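Local coordinates for enoyl-CoA hydratase (PDB 3T3W), which probably catalyses the hydration of enoyl-CoA thioesters in lipid metabolism, at residues F[21-25]-F[55-59]. Sequence-based numbering, arbitrary orientation.
Sequences YIDYD and AWTRA. With EDO (1,2-ethanediol), chain B.
Arg58 lays its side chain back over one face of the Tyr24 ring, and this cation-pi pair dominates the contact. Arg58 CZ stands 4.3 Å from the centroid of the Tyr24 ring, close to the ring normal. The guanidinium does not lie flat on the tyrosine: the two planes are 81° apart, so an edge of the cation is turned to the pi face, with Arg58 NH1 3.5 Å from Tyr24 CG and NE nearer the CD2–CE2 side. The side chains run past each other in opposite directions. Tyr24 CG is anti to its backbone N (chi1 -179°), which extends the ring from the strand to the helix, while bends at chi2 and chi3 of Arg58 fold the guanidinium back toward the root of the tyrosine. Arg58 CG thereby comes over the phenol end, 3.8 Å from Tyr24 CZ.

The far end of the tyrosine meets the helix backbone. Tyr24 OH approaches Ala59 N to 3.3 Å, but the angle is poor for a hydrogen bond, and that amide instead donates to Ala55 O within the helix. Tyr24 CE1 lies 3.6 Å from Ala55 O, and the small methyl groups of Ala55 and Ala59, against which CD1 and CE1 rest, probably let the ring come this close to the backbone. Ala55 CB also touches Ile22 CG2 at 4.0 Å, continuing the apolar contact toward the start of the strand.

The contact joins edge strand 22-27 to helix 46-61, which packs on the sheet of the crotonase-like fold; the short segment axes are nearly parallel, at 10°. Strand 22-27 pairs antiparallel with strand 30-35, whose Ile33 and Leu35 touch Ile22. Ala59 rests against Ala31 of strand 30-35 and Ile68 of strand 67-72, while Trp56 stacks on Trp113 of helix 95-115.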
loop_
_atom_site.group_PDB
_atom_site.type_symbol
_atom_site.label_atom_id
_atom_site.label_comp_id
_atom_site.label_asym_id
_atom_site.label_seq_id
_atom_site.Cartn_x
_atom_site.Cartn_y
_atom_site.Cartn_z
ATOM N N TYR F 21 32.803 -22.290 -10.408
ATOM C CA TYR F 21 32.973 -20.954 -9.809
ATOM C C TYR F 21 32.569 -20.856 -8.327
ATOM O O TYR F 21 32.780 -19.810 -7.701
ATOM C CB TYR F 21 32.109 -19.940 -10.536
ATOM C CG TYR F 21 32.472 -19.696 -11.967
ATOM C CD1 TYR F 21 33.731 -19.235 -12.304
ATOM C CD2 TYR F 21 31.579 -19.985 -12.976
ATOM C CE1 TYR F 21 34.067 -18.995 -13.628
ATOM C CE2 TYR F 21 31.896 -19.775 -14.315
ATOM C CZ TYR F 21 33.138 -19.264 -14.639
ATOM O OH TYR F 21 33.457 -19.034 -15.954
ATOM N N ILE F 22 31.923 -21.887 -7.821
ATOM C CA ILE F 22 31.298 -21.838 -6.471
ATOM C C ILE F 22 31.822 -23.010 -5.642
ATOM O O ILE F 22 31.779 -24.167 -6.110
ATOM C CB ILE F 22 29.756 -21.944 -6.547
ATOM C CG1 ILE F 22 29.160 -20.793 -7.370
ATOM C CG2 ILE F 22 29.135 -21.983 -5.119
ATOM C CD1 ILE F 22 29.468 -19.386 -6.835
ATOM N N ASP F 23 32.331 -22.739 -4.437
ATOM C CA ASP F 23 32.656 -23.784 -3.477
ATOM C C ASP F 23 31.497 -23.916 -2.498
ATOM O O ASP F 23 30.861 -22.931 -2.169
ATOM C CB ASP F 23 33.951 -23.450 -2.737
ATOM C CG ASP F 23 35.166 -23.807 -3.526
ATOM O OD1 ASP F 23 35.173 -24.905 -4.123
ATOM O OD2 ASP F 23 36.123 -23.003 -3.550
ATOM N N TYR F 24 31.218 -25.133 -2.054
ATOM C CA TYR F 24 30.072 -25.403 -1.195
ATOM C C TYR F 24 30.487 -26.390 -0.129
ATOM O O TYR F 24 31.022 -27.462 -0.444
ATOM C CB TYR F 24 28.936 -25.976 -2.023
ATOM C CG TYR F 24 27.679 -26.293 -1.282
ATOM C CD1 TYR F 24 26.729 -25.330 -1.053
ATOM C CD2 TYR F 24 27.405 -27.580 -0.846
ATOM C CE1 TYR F 24 25.548 -25.627 -0.398
ATOM C CE2 TYR F 24 26.231 -27.890 -0.182
ATOM C CZ TYR F 24 25.297 -26.911 0.036
ATOM O OH TYR F 24 24.157 -27.225 0.747
ATOM N N ASP F 25 30.227 -26.060 1.130
ATOM C CA ASP F 25 30.621 -26.937 2.269
ATOM C C ASP F 25 29.459 -26.956 3.244
ATOM O O ASP F 25 28.905 -25.898 3.534
ATOM C CB ASP F 25 31.836 -26.359 3.033
ATOM C CG ASP F 25 32.098 -27.066 4.388
ATOM O OD1 ASP F 25 32.673 -28.156 4.282
ATOM O OD2 ASP F 25 31.716 -26.590 5.535
ATOM N N ALA F 55 23.511 -23.690 -5.585
ATOM C CA ALA F 55 24.068 -23.801 -4.237
ATOM C C ALA F 55 23.026 -23.335 -3.191
ATOM O O ALA F 55 22.822 -23.981 -2.157
ATOM C CB ALA F 55 25.357 -22.951 -4.121
ATOM N N TRP F 56 22.357 -22.210 -3.447
ATOM C CA TRP F 56 21.290 -21.765 -2.551
ATOM C C TRP F 56 20.192 -22.803 -2.445
ATOM O O TRP F 56 19.695 -23.091 -1.357
ATOM C CB TRP F 56 20.686 -20.472 -3.059
ATOM C CG TRP F 56 21.412 -19.227 -2.637
ATOM C CD1 TRP F 56 22.392 -18.530 -3.317
ATOM C CD2 TRP F 56 21.132 -18.432 -1.426
ATOM N NE1 TRP F 56 22.757 -17.400 -2.616
ATOM C CE2 TRP F 56 22.012 -17.290 -1.468
ATOM C CE3 TRP F 56 20.266 -18.581 -0.355
ATOM C CZ2 TRP F 56 22.015 -16.326 -0.464
ATOM C CZ3 TRP F 56 20.254 -17.609 0.647
ATOM C CH2 TRP F 56 21.116 -16.509 0.605
ATOM N N THR F 57 19.822 -23.382 -3.568
ATOM C CA THR F 57 18.791 -24.430 -3.583
ATOM C C THR F 57 19.239 -25.657 -2.803
ATOM O O THR F 57 18.481 -26.216 -1.982
ATOM C CB THR F 57 18.406 -24.779 -5.029
ATOM O OG1 THR F 57 17.730 -23.662 -5.599
ATOM C CG2 THR F 57 17.503 -26.050 -5.045
ATOM N N ARG F 58 20.495 -26.037 -2.983
ATOM C CA ARG F 58 21.036 -27.208 -2.288
ATOM C C ARG F 58 20.935 -27.017 -0.763
ATOM O O ARG F 58 20.458 -27.910 0.003
ATOM C CB ARG F 58 22.495 -27.420 -2.716
ATOM C CG ARG F 58 23.078 -28.797 -2.425
ATOM C CD ARG F 58 24.075 -29.238 -3.515
ATOM N NE ARG F 58 25.124 -28.290 -3.645
ATOM C CZ ARG F 58 25.415 -27.492 -4.694
ATOM N NH1 ARG F 58 26.423 -26.654 -4.534
ATOM N NH2 ARG F 58 24.803 -27.523 -5.897
ATOM N N ALA F 59 21.322 -25.820 -0.318
ATOM C CA ALA F 59 21.287 -25.482 1.109
ATOM C C ALA F 59 19.860 -25.406 1.655
ATOM O O ALA F 59 19.570 -25.859 2.792
ATOM C CB ALA F 59 21.955 -24.139 1.309
HETATM C C1 EDO B . 35.761 -16.936 -18.321
HETATM O O1 EDO B . 36.557 -15.941 -17.675
HETATM C C2 EDO B . 36.149 -18.339 -17.851
HETATM O O2 EDO B . 36.077 -18.444 -16.410
#